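Local coordinates for formate dehydrogenase subunit beta (Desulfovibrio gigas, PDB 1H0H), which transfers electrons through three [4Fe-4S] clusters as the beta chain of formate dehydrogenase, the enzyme that reversibly oxidises formate to carbon dioxide, at residues A175-I180 against A187-P192; D64-P69 against T201-K206. All coordinates share one frame; numbering follows the deposited sequence.

Contact 1 (A175-I180 against A187-P192)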
ATOM      1  N   ALA B 175     -30.857   5.992  19.990  1.00 16.65           N
ATOM      2  CA  ALA B 175     -30.143   7.240  19.833  1.00 17.43           C
ATOM      3  C   ALA B 175     -29.584   7.377  18.411  1.00 16.58           C
ATOM      4  O   ALA B 175     -29.639   8.457  17.818  1.00 17.17           O
ATOM      5  CB  ALA B 175     -29.012   7.340  20.873  1.00 17.82           C
ATOM      6  N   ARG B 176     -29.064   6.290  17.854  1.00 16.12           N
ATOM      7  CA  ARG B 176     -28.451   6.382  16.534  1.00 17.03           C
ATOM      8  C   ARG B 176     -29.519   6.605  15.476  1.00 18.12           C
ATOM      9  O   ARG B 176     -29.319   7.388  14.540  1.00 17.13           O
ATOM     10  CB  ARG B 176     -27.641   5.140  16.194  1.00 16.32           C
ATOM     11  CG  ARG B 176     -27.083   5.181  14.760  1.00 17.32           C
ATOM     12  CD  ARG B 176     -26.123   6.327  14.494  1.00 17.80           C
ATOM     13  NE  ARG B 176     -25.542   6.173  13.156  1.00 20.68           N
ATOM     14  CZ  ARG B 176     -24.958   7.138  12.460  1.00 21.15           C
ATOM     15  NH1 ARG B 176     -24.853   8.377  12.954  1.00 21.59           N
ATOM     16  NH2 ARG B 176     -24.473   6.863  11.248  1.00 22.42           N
ATOM     17  N   LEU B 177     -30.655   5.922  15.635  1.00 17.21           N
ATOM     18  CA  LEU B 177     -31.789   6.142  14.748  1.00 18.13           C
ATOM     19  C   LEU B 177     -32.220   7.607  14.793  1.00 18.63           C
ATOM     20  O   LEU B 177     -32.531   8.198  13.762  1.00 19.03           O
ATOM     21  CB  LEU B 177     -32.989   5.280  15.142  1.00 18.11           C
ATOM     22  CG  LEU B 177     -34.239   5.608  14.323  1.00 17.83           C
ATOM     23  CD1 LEU B 177     -33.953   5.422  12.836  1.00 18.51           C
ATOM     24  CD2 LEU B 177     -35.430   4.765  14.749  1.00 18.13           C
ATOM     25  N   ALA B 178     -32.271   8.185  15.991  1.00 19.16           N
ATOM     26  CA  ALA B 178     -32.686   9.571  16.122  1.00 20.38           C
ATOM     27  C   ALA B 178     -31.760  10.511  15.360  1.00 21.52           C
ATOM     28  O   ALA B 178     -32.210  11.505  14.787  1.00 21.56           O
ATOM     29  CB  ALA B 178     -32.770   9.981  17.603  1.00 21.04           C
ATOM     30  N   GLU B 179     -30.473  10.190  15.366  1.00 22.02           N
ATOM     31  CA  GLU B 179     -29.435  11.007  14.735  1.00 23.73           C
ATOM     32  C   GLU B 179     -29.516  11.061  13.207  0.50 23.91           C
ATOM     33  O   GLU B 179     -28.994  11.991  12.586  0.50 23.96           O
ATOM     34  CB  GLU B 179     -28.066  10.472  15.150  0.50 23.35           C
ATOM     35  CG  GLU B 179     -26.888  11.305  14.693  0.50 24.33           C
ATOM     36  CD  GLU B 179     -25.569  10.629  15.000  0.50 24.89           C
ATOM     37  OE1 GLU B 179     -25.580   9.410  15.296  0.50 24.56           O
ATOM     38  OE2 GLU B 179     -24.523  11.313  14.945  0.50 25.71           O
ATOM     39  N   ILE B 180     -30.154  10.066  12.594  0.50 23.77           N
ATOM     40  CA  ILE B 180     -30.272  10.034  11.139  1.00 23.57           C
ATOM     41  C   ILE B 180     -31.706  10.099  10.614  1.00 24.23           C
ATOM     42  O   ILE B 180     -31.907  10.208   9.400  1.00 24.08           O
ATOM     43  CB  ILE B 180     -29.573   8.783  10.577  1.00 23.37           C
ATOM     44  CG1 ILE B 180     -30.413   7.537  10.822  1.00 21.97           C
ATOM     45  CG2 ILE B 180     -28.187   8.602  11.202  1.00 23.33           C
ATOM     46  CD1 ILE B 180     -29.968   6.371   9.994  1.00 21.76           C
ATOM     47  N   ALA B 187     -35.380   5.509   7.643  1.00 18.88           N
ATOM     48  CA  ALA B 187     -34.525   4.689   8.482  1.00 17.66           C
ATOM     49  C   ALA B 187     -35.362   4.052   9.572  1.00 18.04           C
ATOM     50  O   ALA B 187     -36.350   4.635  10.010  1.00 16.55           O
ATOM     51  CB  ALA B 187     -33.447   5.518   9.096  1.00 16.79           C
ATOM     52  N   LYS B 188     -34.978   2.857  10.004  1.00 17.37           N
ATOM     53  CA  LYS B 188     -35.653   2.244  11.152  1.00 19.01           C
ATOM     54  C   LYS B 188     -34.821   1.148  11.781  1.00 18.12           C
ATOM     55  O   LYS B 188     -33.842   0.699  11.205  1.00 17.30           O
ATOM     56  CB  LYS B 188     -37.007   1.669  10.754  1.00 19.10           C
ATOM     57  CG  LYS B 188     -36.921   0.690   9.599  1.00 21.87           C
ATOM     58  CD  LYS B 188     -38.312   0.144   9.248  1.00 23.36           C
ATOM     59  CE  LYS B 188     -38.748  -0.890  10.254  1.00 24.82           C
ATOM     60  NZ  LYS B 188     -40.237  -1.071  10.256  1.00 27.85           N
ATOM     61  N   LEU B 189     -35.228   0.740  12.981  1.00 17.53           N
ATOM     62  CA  LEU B 189     -34.611  -0.381  13.650  1.00 16.82           C
ATOM     63  C   LEU B 189     -35.424  -1.593  13.228  1.00 17.02           C
ATOM     64  O   LEU B 189     -36.614  -1.482  12.975  1.00 16.50           O
ATOM     65  CB  LEU B 189     -34.652  -0.206  15.157  1.00 15.77           C
ATOM     66  CG  LEU B 189     -33.846   0.988  15.646  1.00 16.05           C
ATOM     67  CD1 LEU B 189     -33.948   1.103  17.145  1.00 15.28           C
ATOM     68  CD2 LEU B 189     -32.398   0.764  15.214  1.00 17.04           C
ATOM     69  N   CYS B 190     -34.772  -2.744  13.140  1.00 16.91           N
ATOM     70  CA  CYS B 190     -35.442  -3.946  12.693  1.00 16.39           C
ATOM     71  C   CYS B 190     -35.938  -4.742  13.916  1.00 16.29           C
ATOM     72  O   CYS B 190     -35.149  -5.210  14.722  1.00 16.29           O
ATOM     73  CB  CYS B 190     -34.491  -4.745  11.790  1.00 17.03           C
ATOM     74  SG  CYS B 190     -33.989  -3.847  10.268  1.00 17.38           S
ATOM     75  N   ASP B 191     -37.256  -4.818  14.061  1.00 16.40           N
ATOM     76  CA  ASP B 191     -37.923  -5.495  15.174  1.00 18.03           C
ATOM     77  C   ASP B 191     -37.260  -5.247  16.518  1.00 17.03           C
ATOM     78  O   ASP B 191     -36.936  -6.191  17.229  1.00 16.74           O
ATOM     79  CB  ASP B 191     -37.973  -6.991  14.883  1.00 17.45           C
ATOM     80  CG  ASP B 191     -38.704  -7.289  13.596  1.00 18.77           C
ATOM     81  OD1 ASP B 191     -39.656  -6.521  13.255  1.00 18.69           O
ATOM     82  OD2 ASP B 191     -38.407  -8.258  12.868  1.00 18.63           O
ATOM     83  N   PRO B 192     -37.074  -3.985  16.881  1.00 17.78           N
ATOM     84  CA  PRO B 192     -36.291  -3.650  18.083  1.00 17.89           C
ATOM     85  C   PRO B 192     -36.836  -4.206  19.402  1.00 18.56           C
ATOM     86  O   PRO B 192     -36.071  -4.352  20.341  1.00 17.85           O
ATOM     87  CB  PRO B 192     -36.330  -2.124  18.111  1.00 17.19           C
ATOM     88  CG  PRO B 192     -37.561  -1.776  17.322  1.00 18.16           C
ATOM     89  CD  PRO B 192     -37.550  -2.774  16.182  1.00 17.61           C
TER
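I180, which touches A187 with CD1, also lays CG2 over the centre of one face of the R176 guanidinium, 3.7 Å above its plane. At the edge of that same guanidinium sits the carboxylate of E179. The contacts of E179 and I180, that of I180 with A187 included, are less certain than the rest, because each of these residues has a second conformer. In the conformer described, the salt bridge between NH1 of R176 and OE1 of E179 is short, 2.7 Å, and nearly straight at 161°. Although E179 OE1 stays within the guanidinium plane, the arginine comes down on the carboxylate from above, 76° out of its plane. R176 is gripped further by D7 at NE and T9 at NH2, which probably settle the rotation of its guanidinium.

Helix 166-180 is the crossing segment of a beta-alpha-beta crossover. The chain leaves strand 161-163 at one border of the four-stranded sheet, runs through the helix and comes back as strand 188-189 at the other, parallel to the first, having passed over strands 2-7 and 197-201. L200 on the latter is touched by R176, L177, I180 and L189 alike, and so lies beneath the place where helix and returning strand meet.

L177 does most of the joining. Its CG stands anti to the backbone N (chi1 174°), which carries the forked end out toward the returning chain. There the two branches part company: CD1 lies 3.8 Å from A187 CB and 4.0 Å from the backbone N of K188, while CD2 reaches L189 CG at 4.2 Å, the two leucines passing aslant. A187 CB also takes I180 CD1 at 3.7 Å, roughly at right angles to L177 CD1. No hydrogen bond links the two segments, and K188 points its CB away from the helix.

Contact 2 (D64-P69 against T201-K206); sequences DWLFFP and TAHNPK
H203 meets L66 and D64 across this contact, both oblique to its ring. Its CB points toward strand 62-70, and with CG anti to the carbonyl carbon (chi1 -45°) the imidazole is sent toward those two side chains. Further out, CD2 of the H203 imidazole comes within 4.2 Å of L66 CD2, a loose van der Waals approach. At the tip, NE2 lies 4.2 Å from D64 OD2, too far for a direct bond, and a water joins them instead. This water sits in the imidazole plane, 2.7 Å from H203 NE2, and donates a short 2.5 Å bond to D64 OD2. The carboxylate stands almost upright to the ring, their planes 83° apart. D64 OD1 meanwhile takes the backbone N of W65 at 2.8 Å, which helps hold the carboxylate's rotation.

Beyond L66, T201 CG2 meets the edge of the F68 ring, 4.2 Å from CE1. F199 stacks on this phenylalanine, while T201 OG1 donates to H203 O at 3.2 Å. The loop after strand 197-201 is therefore laid against one strand of the antiparallel pair 51-59 and 62-70, whose end brings P69 into the pocket of a [4Fe-4S] cluster.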
ATOM      1  N   ASP B  64     -26.577   3.380  -4.745  1.00 14.09           N
ATOM      2  CA  ASP B  64     -26.086   3.148  -3.415  1.00 14.14           C
ATOM      3  C   ASP B  64     -25.806   1.651  -3.333  1.00 13.87           C
ATOM      4  O   ASP B  64     -26.215   0.888  -4.200  1.00 13.76           O
ATOM      5  CB  ASP B  64     -27.130   3.554  -2.390  1.00 15.67           C
ATOM      6  CG  ASP B  64     -26.532   3.898  -1.039  1.00 18.20           C
ATOM      7  OD1 ASP B  64     -25.387   3.467  -0.697  1.00 19.38           O
ATOM      8  OD2 ASP B  64     -27.157   4.605  -0.239  1.00 19.81           O
ATOM      9  N   TRP B  65     -25.078   1.237  -2.311  1.00 12.33           N
ATOM     10  CA  TRP B  65     -24.751  -0.160  -2.125  1.00 13.55           C
ATOM     11  C   TRP B  65     -24.966  -0.450  -0.652  1.00 13.81           C
ATOM     12  O   TRP B  65     -24.239   0.064   0.211  1.00 16.21           O
ATOM     13  CB  TRP B  65     -23.299  -0.384  -2.521  1.00 12.71           C
ATOM     14  CG  TRP B  65     -22.936  -1.751  -2.938  1.00 13.58           C
ATOM     15  CD1 TRP B  65     -23.723  -2.862  -2.945  1.00 14.17           C
ATOM     16  CD2 TRP B  65     -21.638  -2.169  -3.388  1.00 13.84           C
ATOM     17  NE1 TRP B  65     -22.999  -3.939  -3.398  1.00 14.38           N
ATOM     18  CE2 TRP B  65     -21.718  -3.535  -3.685  1.00 13.98           C
ATOM     19  CE3 TRP B  65     -20.406  -1.499  -3.587  1.00 13.34           C
ATOM     20  CZ2 TRP B  65     -20.617  -4.265  -4.168  1.00 14.20           C
ATOM     21  CZ3 TRP B  65     -19.324  -2.212  -4.076  1.00 13.63           C
ATOM     22  CH2 TRP B  65     -19.431  -3.585  -4.351  1.00 13.26           C
ATOM     23  N   LEU B  66     -25.975  -1.266  -0.381  1.00 13.49           N
ATOM     24  CA  LEU B  66     -26.437  -1.527   0.976  1.00 14.72           C
ATOM     25  C   LEU B  66     -25.922  -2.829   1.514  1.00 14.90           C
ATOM     26  O   LEU B  66     -26.048  -3.867   0.874  1.00 16.32           O
ATOM     27  CB  LEU B  66     -27.969  -1.536   1.039  1.00 15.80           C
ATOM     28  CG  LEU B  66     -28.626  -0.279   0.469  1.00 16.57           C
ATOM     29  CD1 LEU B  66     -30.154  -0.322   0.620  1.00 17.28           C
ATOM     30  CD2 LEU B  66     -28.045   0.984   1.121  1.00 17.43           C
ATOM     31  N   PHE B  67     -25.383  -2.761   2.717  1.00 14.14           N
ATOM     32  CA  PHE B  67     -24.752  -3.896   3.352  1.00 13.99           C
ATOM     33  C   PHE B  67     -25.503  -4.315   4.624  1.00 13.89           C
ATOM     34  O   PHE B  67     -25.954  -3.470   5.384  1.00 13.85           O
ATOM     35  CB  PHE B  67     -23.307  -3.544   3.697  1.00 13.57           C
ATOM     36  CG  PHE B  67     -22.511  -2.990   2.534  1.00 13.94           C
ATOM     37  CD1 PHE B  67     -22.568  -3.585   1.290  1.00 13.33           C
ATOM     38  CD2 PHE B  67     -21.697  -1.878   2.691  1.00 12.86           C
ATOM     39  CE1 PHE B  67     -21.844  -3.072   0.220  1.00 15.92           C
ATOM     40  CE2 PHE B  67     -20.972  -1.362   1.623  1.00 14.57           C
ATOM     41  CZ  PHE B  67     -21.025  -1.973   0.388  1.00 14.01           C
ATOM     42  N   PHE B  68     -25.559  -5.619   4.859  1.00 13.99           N
ATOM     43  CA  PHE B  68     -26.261  -6.212   5.995  1.00 14.70           C
ATOM     44  C   PHE B  68     -25.483  -7.435   6.486  1.00 14.21           C
ATOM     45  O   PHE B  68     -25.527  -8.499   5.867  1.00 15.16           O
ATOM     46  CB  PHE B  68     -27.658  -6.642   5.514  1.00 14.88           C
ATOM     47  CG  PHE B  68     -28.657  -6.828   6.603  1.00 15.11           C
ATOM     48  CD1 PHE B  68     -29.375  -5.741   7.102  1.00 15.56           C
ATOM     49  CD2 PHE B  68     -28.934  -8.082   7.094  1.00 15.68           C
ATOM     50  CE1 PHE B  68     -30.344  -5.918   8.127  1.00 16.16           C
ATOM     51  CE2 PHE B  68     -29.875  -8.256   8.110  1.00 17.19           C
ATOM     52  CZ  PHE B  68     -30.579  -7.179   8.619  1.00 15.43           C
ATOM     53  N   PRO B  69     -24.751  -7.300   7.583  1.00 16.76           N
ATOM     54  CA  PRO B  69     -23.940  -8.411   8.126  1.00 15.23           C
ATOM     55  C   PRO B  69     -24.834  -9.327   8.969  1.00 16.56           C
ATOM     56  O   PRO B  69     -24.875  -9.238  10.196  1.00 15.47           O
ATOM     57  CB  PRO B  69     -22.918  -7.710   9.024  1.00 16.57           C
ATOM     58  CG  PRO B  69     -23.415  -6.359   9.264  1.00 17.08           C
ATOM     59  CD  PRO B  69     -24.609  -6.066   8.361  1.00 17.15           C
ATOM     60  N   THR B 201     -31.256   0.308   9.790  1.00 16.85           N
ATOM     61  CA  THR B 201     -31.155   0.487   8.346  1.00 17.77           C
ATOM     62  C   THR B 201     -31.550   1.900   8.027  1.00 17.10           C
ATOM     63  O   THR B 201     -32.313   2.515   8.776  1.00 17.15           O
ATOM     64  CB  THR B 201     -32.026  -0.510   7.559  1.00 18.77           C
ATOM     65  OG1 THR B 201     -33.376  -0.531   8.065  1.00 20.85           O
ATOM     66  CG2 THR B 201     -31.494  -1.916   7.725  1.00 18.90           C
ATOM     67  N   ALA B 202     -31.025   2.427   6.922  1.00 16.27           N
ATOM     68  CA  ALA B 202     -31.308   3.796   6.538  1.00 15.94           C
ATOM     69  C   ALA B 202     -32.490   3.889   5.571  1.00 15.37           C
ATOM     70  O   ALA B 202     -32.954   4.966   5.272  1.00 15.98           O
ATOM     71  CB  ALA B 202     -30.061   4.447   5.932  1.00 15.73           C
ATOM     72  N   HIS B 203     -32.948   2.743   5.086  1.00 16.01           N
ATOM     73  CA  HIS B 203     -34.046   2.683   4.136  1.00 15.87           C
ATOM     74  C   HIS B 203     -34.845   1.426   4.419  1.00 15.07           C
ATOM     75  O   HIS B 203     -34.494   0.653   5.301  1.00 13.95           O
ATOM     76  CB  HIS B 203     -33.505   2.610   2.696  1.00 16.30           C
ATOM     77  CG  HIS B 203     -32.402   3.575   2.427  1.00 17.08           C
ATOM     78  ND1 HIS B 203     -32.621   4.828   1.908  1.00 18.91           N
ATOM     79  CD2 HIS B 203     -31.068   3.481   2.642  1.00 17.53           C
ATOM     80  CE1 HIS B 203     -31.468   5.464   1.799  1.00 19.83           C
ATOM     81  NE2 HIS B 203     -30.511   4.665   2.235  1.00 18.84           N
ATOM     82  N   ASN B 204     -35.916   1.229   3.665  1.00 14.94           N
ATOM     83  CA  ASN B 204     -36.707   0.016   3.754  1.00 15.69           C
ATOM     84  C   ASN B 204     -35.813  -1.222   3.949  1.00 15.59           C
ATOM     85  O   ASN B 204     -34.965  -1.512   3.107  1.00 15.11           O
ATOM     86  CB  ASN B 204     -37.493  -0.128   2.462  1.00 16.76           C
ATOM     87  CG  ASN B 204     -38.241  -1.436   2.369  1.00 17.52           C
ATOM     88  OD1 ASN B 204     -38.357  -2.166   3.348  1.00 16.53           O
ATOM     89  ND2 ASN B 204     -38.768  -1.736   1.166  1.00 17.95           N
ATOM     90  N   PRO B 205     -35.962  -1.889   5.095  1.00 15.19           N
ATOM     91  CA  PRO B 205     -35.223  -3.114   5.445  1.00 15.92           C
ATOM     92  C   PRO B 205     -35.108  -4.163   4.341  1.00 15.17           C
ATOM     93  O   PRO B 205     -34.056  -4.813   4.186  1.00 14.25           O
ATOM     94  CB  PRO B 205     -36.045  -3.676   6.617  1.00 16.92           C
ATOM     95  CG  PRO B 205     -36.557  -2.482   7.312  1.00 16.69           C
ATOM     96  CD  PRO B 205     -36.816  -1.438   6.213  1.00 17.20           C
ATOM     97  N   LYS B 206     -36.171  -4.300   3.559  1.00 14.28           N
ATOM     98  CA  LYS B 206     -36.222  -5.271   2.484  1.00 14.49           C
ATOM     99  C   LYS B 206     -35.280  -4.926   1.315  1.00 14.49           C
ATOM    100  O   LYS B 206     -35.021  -5.755   0.438  1.00 16.78           O
ATOM    101  CB  LYS B 206     -37.677  -5.499   2.051  1.00 16.58           C
ATOM    102  CG  LYS B 206     -38.482  -6.333   3.074  1.00 16.79           C
ATOM    103  CD  LYS B 206     -39.952  -6.474   2.669  1.00 19.69           C
ATOM    104  CE  LYS B 206     -40.737  -7.333   3.638  1.00 20.39           C
ATOM    105  NZ  LYS B 206     -40.470  -6.990   5.078  1.00 21.30           N
TER
HETATM  106  O   HOH W   1     -27.856   5.114   2.146  1.00 29.56           O

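Contact 1 is nested inside the long loop that contact 2 closes, and the two have centres about 12 Å apart. They join where strand 188-189 runs antiparallel to strand 197-201: K188 N lies 3.0 Å from T201 O, probably a hydrogen bond, and A187 CB packs 3.2 Å from the same oxygen. Further along, K188 CD rests 3.7 Å from P205 CG. Only contact 2 approaches a cluster: P69 touches the bound cluster itself, and behind it the side chain of F68 is about 9 Å from a bound cluster and about 7 Å from the side chain of C11, a ligand of cluster 1. Contact 1 lies away from the annotated sites.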